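Exotoxin 3 (PDB 2Z8L) binds the sialylated glycan sialyl Lewis X and belongs to the staphylococcal superantigen-like toxins, with an OB fold joined to a beta-grasp domain. Local coordinates at residues 22-27 with 80-85; 38-43 with 47-52; 151-154 with 158-161. All coordinates share one frame; numbering follows the deposited sequence.

Contact 1 (22-27 with 80-85); sequences RDYYSG and FVVKEA. Unlike the reference sequence in segment 22-27: Gly-27 (reference Arg).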
loop_
_atom_site.group_PDB
_atom_site.type_symbol
_atom_site.label_atom_id
_atom_site.label_comp_id
_atom_site.label_asym_id
_atom_site.label_seq_id
_atom_site.Cartn_x
_atom_site.Cartn_y
_atom_site.Cartn_z
ATOM N N ARG A 22 -15.213 0.642 2.483
ATOM C CA ARG A 22 -14.836 0.161 3.800
ATOM C C ARG A 22 -14.469 -1.330 3.782
ATOM O O ARG A 22 -13.483 -1.760 4.398
ATOM C CB ARG A 22 -15.963 0.418 4.816
ATOM C CG ARG A 22 -15.609 0.050 6.263
ATOM C CD ARG A 22 -16.756 -0.313 7.099
ATOM N NE ARG A 22 -16.305 -1.039 8.292
ATOM C CZ ARG A 22 -16.033 -2.352 8.356
ATOM N NH1 ARG A 22 -16.171 -3.164 7.302
ATOM N NH2 ARG A 22 -15.623 -2.873 9.511
ATOM N N ASP A 23 -15.238 -2.140 3.081
ATOM C CA ASP A 23 -15.040 -3.569 3.145
ATOM C C ASP A 23 -13.740 -3.934 2.412
ATOM O O ASP A 23 -13.045 -4.873 2.816
ATOM C CB ASP A 23 -16.259 -4.331 2.611
ATOM C CG ASP A 23 -17.501 -4.213 3.532
ATOM O OD1 ASP A 23 -17.393 -3.654 4.673
ATOM O OD2 ASP A 23 -18.616 -4.630 3.103
ATOM N N TYR A 24 -13.412 -3.192 1.355
ATOM C CA TYR A 24 -12.121 -3.366 0.638
ATOM C C TYR A 24 -10.950 -3.208 1.595
ATOM O O TYR A 24 -10.085 -4.053 1.669
ATOM C CB TYR A 24 -11.967 -2.384 -0.523
ATOM C CG TYR A 24 -10.664 -2.481 -1.266
ATOM C CD1 TYR A 24 -10.446 -3.478 -2.202
ATOM C CD2 TYR A 24 -9.650 -1.600 -1.052
ATOM C CE1 TYR A 24 -9.237 -3.551 -2.897
ATOM C CE2 TYR A 24 -8.473 -1.661 -1.757
ATOM C CZ TYR A 24 -8.274 -2.668 -2.666
ATOM O OH TYR A 24 -7.110 -2.758 -3.389
ATOM N N TYR A 25 -10.951 -2.119 2.364
ATOM C CA TYR A 25 -9.842 -1.823 3.234
ATOM C C TYR A 25 -9.864 -2.530 4.554
ATOM O O TYR A 25 -8.920 -2.424 5.323
ATOM C CB TYR A 25 -9.734 -0.299 3.437
ATOM C CG TYR A 25 -9.175 0.454 2.263
ATOM C CD1 TYR A 25 -7.833 0.346 1.935
ATOM C CD2 TYR A 25 -9.979 1.168 1.438
ATOM C CE1 TYR A 25 -7.242 1.046 0.884
ATOM C CE2 TYR A 25 -9.400 1.906 0.381
ATOM C CZ TYR A 25 -8.055 1.805 0.085
ATOM O OH TYR A 25 -7.497 2.502 -0.973
ATOM N N SER A 26 -10.927 -3.314 4.804
ATOM C CA SER A 26 -11.103 -4.147 6.005
ATOM C C SER A 26 -10.789 -5.582 5.704
ATOM O O SER A 26 -10.867 -6.446 6.600
ATOM C CB SER A 26 -12.569 -4.090 6.482
ATOM O OG SER A 26 -12.916 -2.793 6.807
ATOM N N GLY A 27 -10.453 -5.853 4.447
ATOM C CA GLY A 27 -10.269 -7.191 3.974
ATOM C C GLY A 27 -8.854 -7.693 4.084
ATOM O O GLY A 27 -7.951 -7.027 4.568
ATOM N N PHE A 80 3.189 -6.819 -1.857
ATOM C CA PHE A 80 2.008 -6.629 -1.037
ATOM C C PHE A 80 0.802 -6.912 -1.879
ATOM O O PHE A 80 0.498 -6.147 -2.787
ATOM C CB PHE A 80 1.961 -5.182 -0.485
ATOM C CG PHE A 80 0.867 -4.958 0.459
ATOM C CD1 PHE A 80 0.865 -5.579 1.716
ATOM C CD2 PHE A 80 -0.238 -4.211 0.094
ATOM C CE1 PHE A 80 -0.227 -5.393 2.572
ATOM C CE2 PHE A 80 -1.319 -4.035 0.956
ATOM C CZ PHE A 80 -1.289 -4.599 2.182
ATOM N N VAL A 81 0.127 -8.014 -1.558
ATOM C CA VAL A 81 -0.962 -8.554 -2.334
ATOM C C VAL A 81 -2.324 -8.276 -1.653
ATOM O O VAL A 81 -2.501 -8.549 -0.450
ATOM C CB VAL A 81 -0.774 -10.119 -2.545
ATOM C CG1 VAL A 81 -1.996 -10.685 -3.297
ATOM C CG2 VAL A 81 0.534 -10.430 -3.235
ATOM N N VAL A 82 -3.254 -7.711 -2.432
ATOM C CA VAL A 82 -4.660 -7.572 -2.070
ATOM C C VAL A 82 -5.446 -8.172 -3.224
ATOM O O VAL A 82 -5.340 -7.731 -4.341
ATOM C CB VAL A 82 -5.055 -6.083 -1.811
ATOM C CG1 VAL A 82 -6.551 -5.999 -1.494
ATOM C CG2 VAL A 82 -4.205 -5.513 -0.711
ATOM N N LYS A 83 -6.178 -9.241 -2.962
ATOM C CA LYS A 83 -6.864 -9.941 -4.023
ATOM C C LYS A 83 -7.879 -9.029 -4.681
ATOM O O LYS A 83 -8.725 -8.454 -3.986
ATOM C CB LYS A 83 -7.542 -11.173 -3.438
ATOM C CG LYS A 83 -7.956 -12.153 -4.429
ATOM C CD LYS A 83 -8.473 -13.421 -3.742
ATOM C CE LYS A 83 -7.389 -14.040 -2.829
ATOM N NZ LYS A 83 -7.503 -15.539 -2.752
ATOM N N GLU A 84 -7.782 -8.828 -5.995
ATOM C CA GLU A 84 -8.774 -8.042 -6.730
ATOM C C GLU A 84 -9.721 -8.993 -7.441
ATOM O O GLU A 84 -10.917 -8.726 -7.589
ATOM C CB GLU A 84 -8.137 -7.089 -7.743
ATOM C CG GLU A 84 -7.153 -6.067 -7.161
ATOM C CD GLU A 84 -7.809 -4.938 -6.325
ATOM O OE1 GLU A 84 -9.046 -4.697 -6.437
ATOM O OE2 GLU A 84 -7.055 -4.273 -5.561
ATOM N N ALA A 85 -9.168 -10.107 -7.894
ATOM C CA ALA A 85 -9.940 -11.137 -8.581
ATOM C C ALA A 85 -9.233 -12.487 -8.423
ATOM O O ALA A 85 -8.049 -12.544 -8.091
ATOM C CB ALA A 85 -10.097 -10.763 -10.048
#

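Contact 2 (38-43 with 47-52); sequences YRYSKG and YLIFDK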
loop_
_atom_site.group_PDB
_atom_site.type_symbol
_atom_site.label_atom_id
_atom_site.label_comp_id
_atom_site.label_asym_id
_atom_site.label_seq_id
_atom_site.Cartn_x
_atom_site.Cartn_y
_atom_site.Cartn_z
ATOM N N TYR A 38 8.300 -13.016 -12.890
ATOM C CA TYR A 38 8.569 -13.097 -14.308
ATOM C C TYR A 38 7.737 -12.082 -15.045
ATOM O O TYR A 38 6.521 -12.052 -14.934
ATOM C CB TYR A 38 8.302 -14.503 -14.809
ATOM C CG TYR A 38 9.330 -15.452 -14.232
ATOM C CD1 TYR A 38 10.503 -15.732 -14.899
ATOM C CD2 TYR A 38 9.138 -16.021 -12.986
ATOM C CE1 TYR A 38 11.443 -16.607 -14.348
ATOM C CE2 TYR A 38 10.056 -16.838 -12.422
ATOM C CZ TYR A 38 11.222 -17.143 -13.100
ATOM O OH TYR A 38 12.163 -18.013 -12.526
ATOM N N ARG A 39 8.414 -11.285 -15.842
ATOM C CA ARG A 39 7.793 -10.155 -16.503
ATOM C C ARG A 39 7.252 -10.474 -17.874
ATOM O O ARG A 39 7.884 -11.171 -18.657
ATOM C CB ARG A 39 8.823 -9.045 -16.646
ATOM C CG ARG A 39 8.225 -7.771 -17.079
ATOM C CD ARG A 39 9.275 -6.670 -17.178
ATOM N NE ARG A 39 10.421 -7.106 -17.964
ATOM C CZ ARG A 39 10.421 -7.327 -19.278
ATOM N NH1 ARG A 39 9.322 -7.118 -20.015
ATOM N NH2 ARG A 39 11.541 -7.757 -19.864
ATOM N N TYR A 40 6.081 -9.948 -18.198
ATOM C CA TYR A 40 5.583 -10.005 -19.543
ATOM C C TYR A 40 4.493 -8.970 -19.776
ATOM O O TYR A 40 4.076 -8.263 -18.857
ATOM C CB TYR A 40 5.060 -11.399 -19.825
ATOM C CG TYR A 40 3.822 -11.739 -19.067
ATOM C CD1 TYR A 40 3.883 -12.151 -17.756
ATOM C CD2 TYR A 40 2.585 -11.634 -19.669
ATOM C CE1 TYR A 40 2.728 -12.472 -17.064
ATOM C CE2 TYR A 40 1.440 -11.963 -19.004
ATOM C CZ TYR A 40 1.517 -12.377 -17.702
ATOM O OH TYR A 40 0.346 -12.676 -17.062
ATOM N N SER A 41 4.038 -8.883 -21.016
ATOM C CA SER A 41 2.998 -7.942 -21.351
ATOM C C SER A 41 1.992 -8.556 -22.314
ATOM O O SER A 41 2.344 -9.407 -23.103
ATOM C CB SER A 41 3.607 -6.656 -21.906
ATOM O OG SER A 41 4.446 -6.897 -22.997
ATOM N N LYS A 42 0.729 -8.169 -22.166
ATOM C CA LYS A 42 -0.375 -8.656 -22.992
ATOM C C LYS A 42 -1.386 -7.526 -23.144
ATOM O O LYS A 42 -1.807 -6.906 -22.155
ATOM C CB LYS A 42 -1.069 -9.867 -22.340
ATOM C CG LYS A 42 -0.196 -11.113 -22.139
ATOM C CD LYS A 42 0.037 -11.903 -23.409
ATOM C CE LYS A 42 1.248 -12.862 -23.293
ATOM N NZ LYS A 42 1.123 -14.043 -24.202
ATOM N N GLY A 43 -1.770 -7.250 -24.388
ATOM C CA GLY A 43 -2.802 -6.272 -24.647
ATOM C C GLY A 43 -2.497 -4.914 -24.049
ATOM O O GLY A 43 -3.398 -4.238 -23.539
ATOM N N TYR A 47 2.768 -7.076 -16.605
ATOM C CA TYR A 47 2.527 -7.952 -15.483
ATOM C C TYR A 47 3.817 -8.567 -14.969
ATOM O O TYR A 47 4.818 -8.657 -15.682
ATOM C CB TYR A 47 1.595 -9.108 -15.883
ATOM C CG TYR A 47 0.268 -8.668 -16.446
ATOM C CD1 TYR A 47 0.045 -8.620 -17.810
ATOM C CD2 TYR A 47 -0.753 -8.287 -15.597
ATOM C CE1 TYR A 47 -1.183 -8.208 -18.315
ATOM C CE2 TYR A 47 -1.983 -7.872 -16.086
ATOM C CZ TYR A 47 -2.181 -7.818 -17.437
ATOM O OH TYR A 47 -3.421 -7.396 -17.918
ATOM N N LEU A 48 3.745 -9.036 -13.733
ATOM C CA LEU A 48 4.743 -9.917 -13.144
ATOM C C LEU A 48 3.985 -11.126 -12.655
ATOM O O LEU A 48 2.943 -10.992 -11.992
ATOM C CB LEU A 48 5.457 -9.282 -11.955
ATOM C CG LEU A 48 6.738 -8.486 -12.088
ATOM C CD1 LEU A 48 7.245 -8.132 -10.717
ATOM C CD2 LEU A 48 7.808 -9.212 -12.864
ATOM N N ILE A 49 4.453 -12.313 -12.982
ATOM C CA ILE A 49 3.772 -13.486 -12.528
ATOM C C ILE A 49 4.744 -14.273 -11.630
ATOM O O ILE A 49 5.946 -14.327 -11.873
ATOM C CB ILE A 49 3.214 -14.320 -13.721
ATOM C CG1 ILE A 49 2.401 -15.504 -13.227
ATOM C CG2 ILE A 49 4.314 -14.708 -14.682
ATOM C CD1 ILE A 49 1.525 -16.122 -14.298
ATOM N N PHE A 50 4.186 -14.922 -10.618
ATOM C CA PHE A 50 5.017 -15.821 -9.843
ATOM C C PHE A 50 4.207 -17.009 -9.395
ATOM O O PHE A 50 3.013 -17.081 -9.606
ATOM C CB PHE A 50 5.688 -15.093 -8.676
ATOM C CG PHE A 50 4.723 -14.498 -7.686
ATOM C CD1 PHE A 50 4.167 -13.250 -7.896
ATOM C CD2 PHE A 50 4.381 -15.201 -6.541
ATOM C CE1 PHE A 50 3.295 -12.714 -6.979
ATOM C CE2 PHE A 50 3.500 -14.641 -5.607
ATOM C CZ PHE A 50 2.967 -13.401 -5.847
ATOM N N ASP A 51 4.892 -18.003 -8.864
ATOM C CA ASP A 51 4.179 -19.215 -8.471
ATOM C C ASP A 51 4.656 -19.703 -7.121
ATOM O O ASP A 51 5.811 -19.531 -6.769
ATOM C CB ASP A 51 4.312 -20.296 -9.529
ATOM C CG ASP A 51 5.730 -20.820 -9.674
ATOM O OD1 ASP A 51 6.561 -20.082 -10.234
ATOM O OD2 ASP A 51 6.009 -21.963 -9.246
ATOM N N LYS A 52 3.753 -20.343 -6.395
ATOM C CA LYS A 52 4.064 -20.908 -5.093
ATOM C C LYS A 52 3.034 -21.990 -4.853
ATOM O O LYS A 52 1.865 -21.792 -5.146
ATOM C CB LYS A 52 3.969 -19.816 -4.031
ATOM C CG LYS A 52 4.420 -20.243 -2.621
ATOM C CD LYS A 52 5.915 -20.018 -2.417
ATOM C CE LYS A 52 6.417 -20.656 -1.117
ATOM N NZ LYS A 52 7.858 -21.047 -1.253
#

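Contact 3 (151-154 with 158-161); sequences YLIQ and LYKK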
loop_
_atom_site.group_PDB
_atom_site.type_symbol
_atom_site.label_atom_id
_atom_site.label_comp_id
_atom_site.label_asym_id
_atom_site.label_seq_id
_atom_site.Cartn_x
_atom_site.Cartn_y
_atom_site.Cartn_z
ATOM N N TYR A 151 -6.011 0.585 9.735
ATOM C CA TYR A 151 -5.800 1.005 11.130
ATOM C C TYR A 151 -6.868 2.042 11.529
ATOM O O TYR A 151 -7.434 1.997 12.612
ATOM C CB TYR A 151 -4.439 1.601 11.296
ATOM C CG TYR A 151 -4.154 2.137 12.653
ATOM C CD1 TYR A 151 -3.761 1.285 13.666
ATOM C CD2 TYR A 151 -4.263 3.481 12.919
ATOM C CE1 TYR A 151 -3.533 1.774 14.949
ATOM C CE2 TYR A 151 -4.031 3.991 14.188
ATOM C CZ TYR A 151 -3.660 3.129 15.195
ATOM O OH TYR A 151 -3.431 3.642 16.445
ATOM N N LEU A 152 -7.151 2.985 10.631
ATOM C CA LEU A 152 -8.146 4.019 10.925
ATOM C C LEU A 152 -9.581 3.495 10.981
ATOM O O LEU A 152 -10.432 4.006 11.732
ATOM C CB LEU A 152 -8.018 5.186 9.925
ATOM C CG LEU A 152 -6.712 5.972 9.938
ATOM C CD1 LEU A 152 -6.708 6.910 8.741
ATOM C CD2 LEU A 152 -6.535 6.704 11.278
ATOM N N ILE A 153 -9.889 2.464 10.176
ATOM C CA ILE A 153 -11.177 1.840 10.214
ATOM C C ILE A 153 -11.369 1.113 11.541
ATOM O O ILE A 153 -12.446 1.212 12.161
ATOM C CB ILE A 153 -11.359 0.879 9.030
ATOM C CG1 ILE A 153 -11.511 1.680 7.735
ATOM C CG2 ILE A 153 -12.615 0.002 9.208
ATOM C CD1 ILE A 153 -11.207 0.825 6.424
ATOM N N GLN A 154 -10.327 0.394 11.947
ATOM C CA GLN A 154 -10.386 -0.426 13.187
ATOM C C GLN A 154 -10.382 0.414 14.467
ATOM O O GLN A 154 -10.938 0.000 15.490
ATOM C CB GLN A 154 -9.207 -1.396 13.254
ATOM C CG GLN A 154 -9.187 -2.477 12.167
ATOM C CD GLN A 154 -7.847 -3.233 12.058
ATOM O OE1 GLN A 154 -6.762 -2.713 12.409
ATOM N NE2 GLN A 154 -7.908 -4.430 11.491
ATOM N N LEU A 158 -13.007 5.401 10.823
ATOM C CA LEU A 158 -13.070 5.739 9.400
ATOM C C LEU A 158 -14.201 4.967 8.683
ATOM O O LEU A 158 -14.350 3.748 8.845
ATOM C CB LEU A 158 -11.731 5.471 8.716
ATOM C CG LEU A 158 -11.638 5.904 7.253
ATOM C CD1 LEU A 158 -11.775 7.389 6.971
ATOM C CD2 LEU A 158 -10.344 5.424 6.702
ATOM N N TYR A 159 -14.971 5.704 7.897
ATOM C CA TYR A 159 -16.112 5.230 7.103
ATOM C C TYR A 159 -17.350 4.927 7.930
ATOM O O TYR A 159 -18.286 4.345 7.410
ATOM C CB TYR A 159 -15.761 4.087 6.150
ATOM C CG TYR A 159 -14.620 4.425 5.216
ATOM C CD1 TYR A 159 -14.602 5.631 4.498
ATOM C CD2 TYR A 159 -13.568 3.549 5.039
ATOM C CE1 TYR A 159 -13.501 5.939 3.638
ATOM C CE2 TYR A 159 -12.490 3.837 4.193
ATOM C CZ TYR A 159 -12.486 5.027 3.473
ATOM O OH TYR A 159 -11.480 5.402 2.618
ATOM N N LYS A 160 -17.402 5.389 9.178
ATOM C CA LYS A 160 -18.679 5.356 9.908
ATOM C C LYS A 160 -19.519 6.606 9.564
ATOM O O LYS A 160 -20.769 6.660 9.774
ATOM C CB LYS A 160 -18.419 5.234 11.390
ATOM C CG LYS A 160 -17.882 3.857 11.778
ATOM C CD LYS A 160 -18.106 3.546 13.256
ATOM C CE LYS A 160 -17.237 2.388 13.761
ATOM N NZ LYS A 160 -17.232 2.381 15.265
ATOM N N LYS A 161 -18.837 7.622 9.070
ATOM C CA LYS A 161 -19.417 8.803 8.491
ATOM C C LYS A 161 -18.861 8.911 7.087
ATOM O O LYS A 161 -17.795 8.367 6.811
ATOM C CB LYS A 161 -19.023 10.040 9.305
ATOM C CG LYS A 161 -19.662 10.093 10.680
ATOM C CD LYS A 161 -19.468 11.459 11.330
ATOM C CE LYS A 161 -20.084 11.529 12.743
ATOM N NZ LYS A 161 -21.501 11.169 12.799
HETATM O O HOH W 1 -14.848 2.346 11.166
#

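Contact 1 (22-27 with 80-85)
Tyr-24 reaches from helix 18-25 to the chain that follows strand 77-81, where its phenol end meets Glu-84 and Val-82. The ring leaves the helix with CG anti to the backbone nitrogen (chi1 178°), and this extension carries the hydroxyl across to the other segment. Tyr-24 OH donates a short hydrogen bond to Glu-84 OE2, 2.6 Å away. Glu-84 OE2 accepts it with its syn lone pair, on the side of OE1. The two side chains run at about a right angle to each other, yet their flat ends are only moderately inclined, with ring and carboxylate planes 33° apart. OE2 lies at the edge of the ring, close to its plane, and also approaches Tyr-24 CE1 at 3.5 Å. A bend at chi2 (-71°) turns the carboxylate of Glu-84 back toward the phenol.

Val-82 adds the apolar half of the contact. Its CG1 comes obliquely to the same end of the ring, 3.9 Å from Tyr-24 CE1 and 3.8 Å from Tyr-24 OH.

Glu-84 also forms a classic beta bulge with Ala-85, the two residues lying opposite Phe-93 of strand 92-100. Lys-185 makes a cation-pi contact with the Tyr-24 ring and a long, weak ion pair with Glu-84 OE1.

A phenol donor and a nearby ammonium would both be expected to stabilise the charged form of Glu-84. The contact thus joins helix to sheet through one short, directional bond backed by a single valine methyl.

Contact 2 (38-43 with 47-52)
Ile-49 CG2 packs against Tyr-40 CE1 at 3.6 Å, at the centre of an apolar patch that Tyr-40, Tyr-47, Ile-49 and Tyr-38 form on one face of the beta hairpin 35-42/45-52 of the OB fold. Tyr-40 has its CG between the backbone nitrogen and the carbonyl carbon (chi1 69°), which swings the ring across the neighbouring strand. One face of that ring receives the CB of Tyr-47 in a CH-pi contact, 4.0 Å from CB to the Tyr-40 ring centroid. The Tyr-47 ring itself lies further along, its plane inclined 31° to that of Tyr-40, and its CD1 comes 3.8 Å from Tyr-40 CE2. At the other end of the patch Tyr-38 CB touches Ile-49 CG2, and the edge of the Tyr-38 ring is turned to the carbonyl oxygen of Ile-49.

Beneath the patch the backbones are joined as an antiparallel ladder. Tyr-38 and Ile-49 form one hydrogen-bonded pair, with 2.9 Å in both directions between the N of each and the O of the other. Tyr-40 and Tyr-47 form the next, Tyr-47 N to Tyr-40 O being 2.9 Å. The non-hydrogen-bonded pair Arg-39 and Leu-48 lies between them and points to the opposite face, where Leu-48 CD2 packs against Arg-39 CB at 3.9 Å.

Arg-39 then leads away from the hairpin: its chain bends at chi3, and NE bonds to the carbonyl of Thr-71. Arg-58, on the next strand, makes a cation-pi contact with Tyr-47.

Backbone amides set the register of the hairpin, and the aromatic and aliphatic side chains of one face add to its hold, with cationic residues at the margins.

Contact 3 (151-154 with 158-161)
Leu-152 and Ile-153, near the C-terminal end of helix 141-155 of the beta-grasp domain, are met by Leu-158 and Tyr-159 as the chain turns back beyond the helix. The close-packed side is built largely from aliphatic carbon. Leu-158 CB sits against Leu-152 CB at 3.9 Å, and Leu-158 CD2 reaches between this CB and Ile-153 CG1. At the same spot the buried Leu-158 N gives a nearly straight bond (168°) to Leu-152 O at 3.1 Å, although it approaches from above the carbonyl plane. Leu-152 continues into the core of the domain, lying on Phe-115 and Ile-117 of one strand and on Ala-205 and Ile-207 of another.

Ile-153 spans both loop residues: its CG1 lies against Leu-158 CB and Leu-158 O, and its CD1 meets the edge of the Tyr-159 ring, 3.9 Å from CD2. The positive phi of Tyr-159 (74°) places this residue in the left-handed region, where the chain bends sharply. One face of its ring is covered by Leu-158 CG, 3.6 Å above the plane of Tyr-159 and over its centre, so adjacent residues of the loop pack on each other as well as on the helix. The hydroxyl of Tyr-159 is held by the carbonyl of Leu-182 and the guanidinium of Arg-149, with the bound galactose about 12 Å from the side chain.

On the looser side, where Gln-154, Lys-160 and Lys-161 are exposed, the segments are linked through solvent. The carbonyls of Ile-153 and Leu-158 are joined through a water that donates to both, 2.8 Å from Ile-153 O and 2.8 Å from Leu-158 O.

From the N terminus, helix 18-25 brings in the first half of contact 1, whose partner at residues 80-85 arrives only after most of the OB-fold strands have been laid down. Contact 2 is nested inside this long loop: a tight hairpin in the same sheet, its centre about 20 Å from that of contact 1. Contact 3 follows in series, closing a short turn after helix 141-155 of the beta-grasp domain. Contacts 1 and 3 touch, Tyr-25 CB lying 3.5 Å from Ile-153 CD1, and so connect the two domains through helix 18-25. Contact 2 lies on the opposite side of the chain's centre from contact 3.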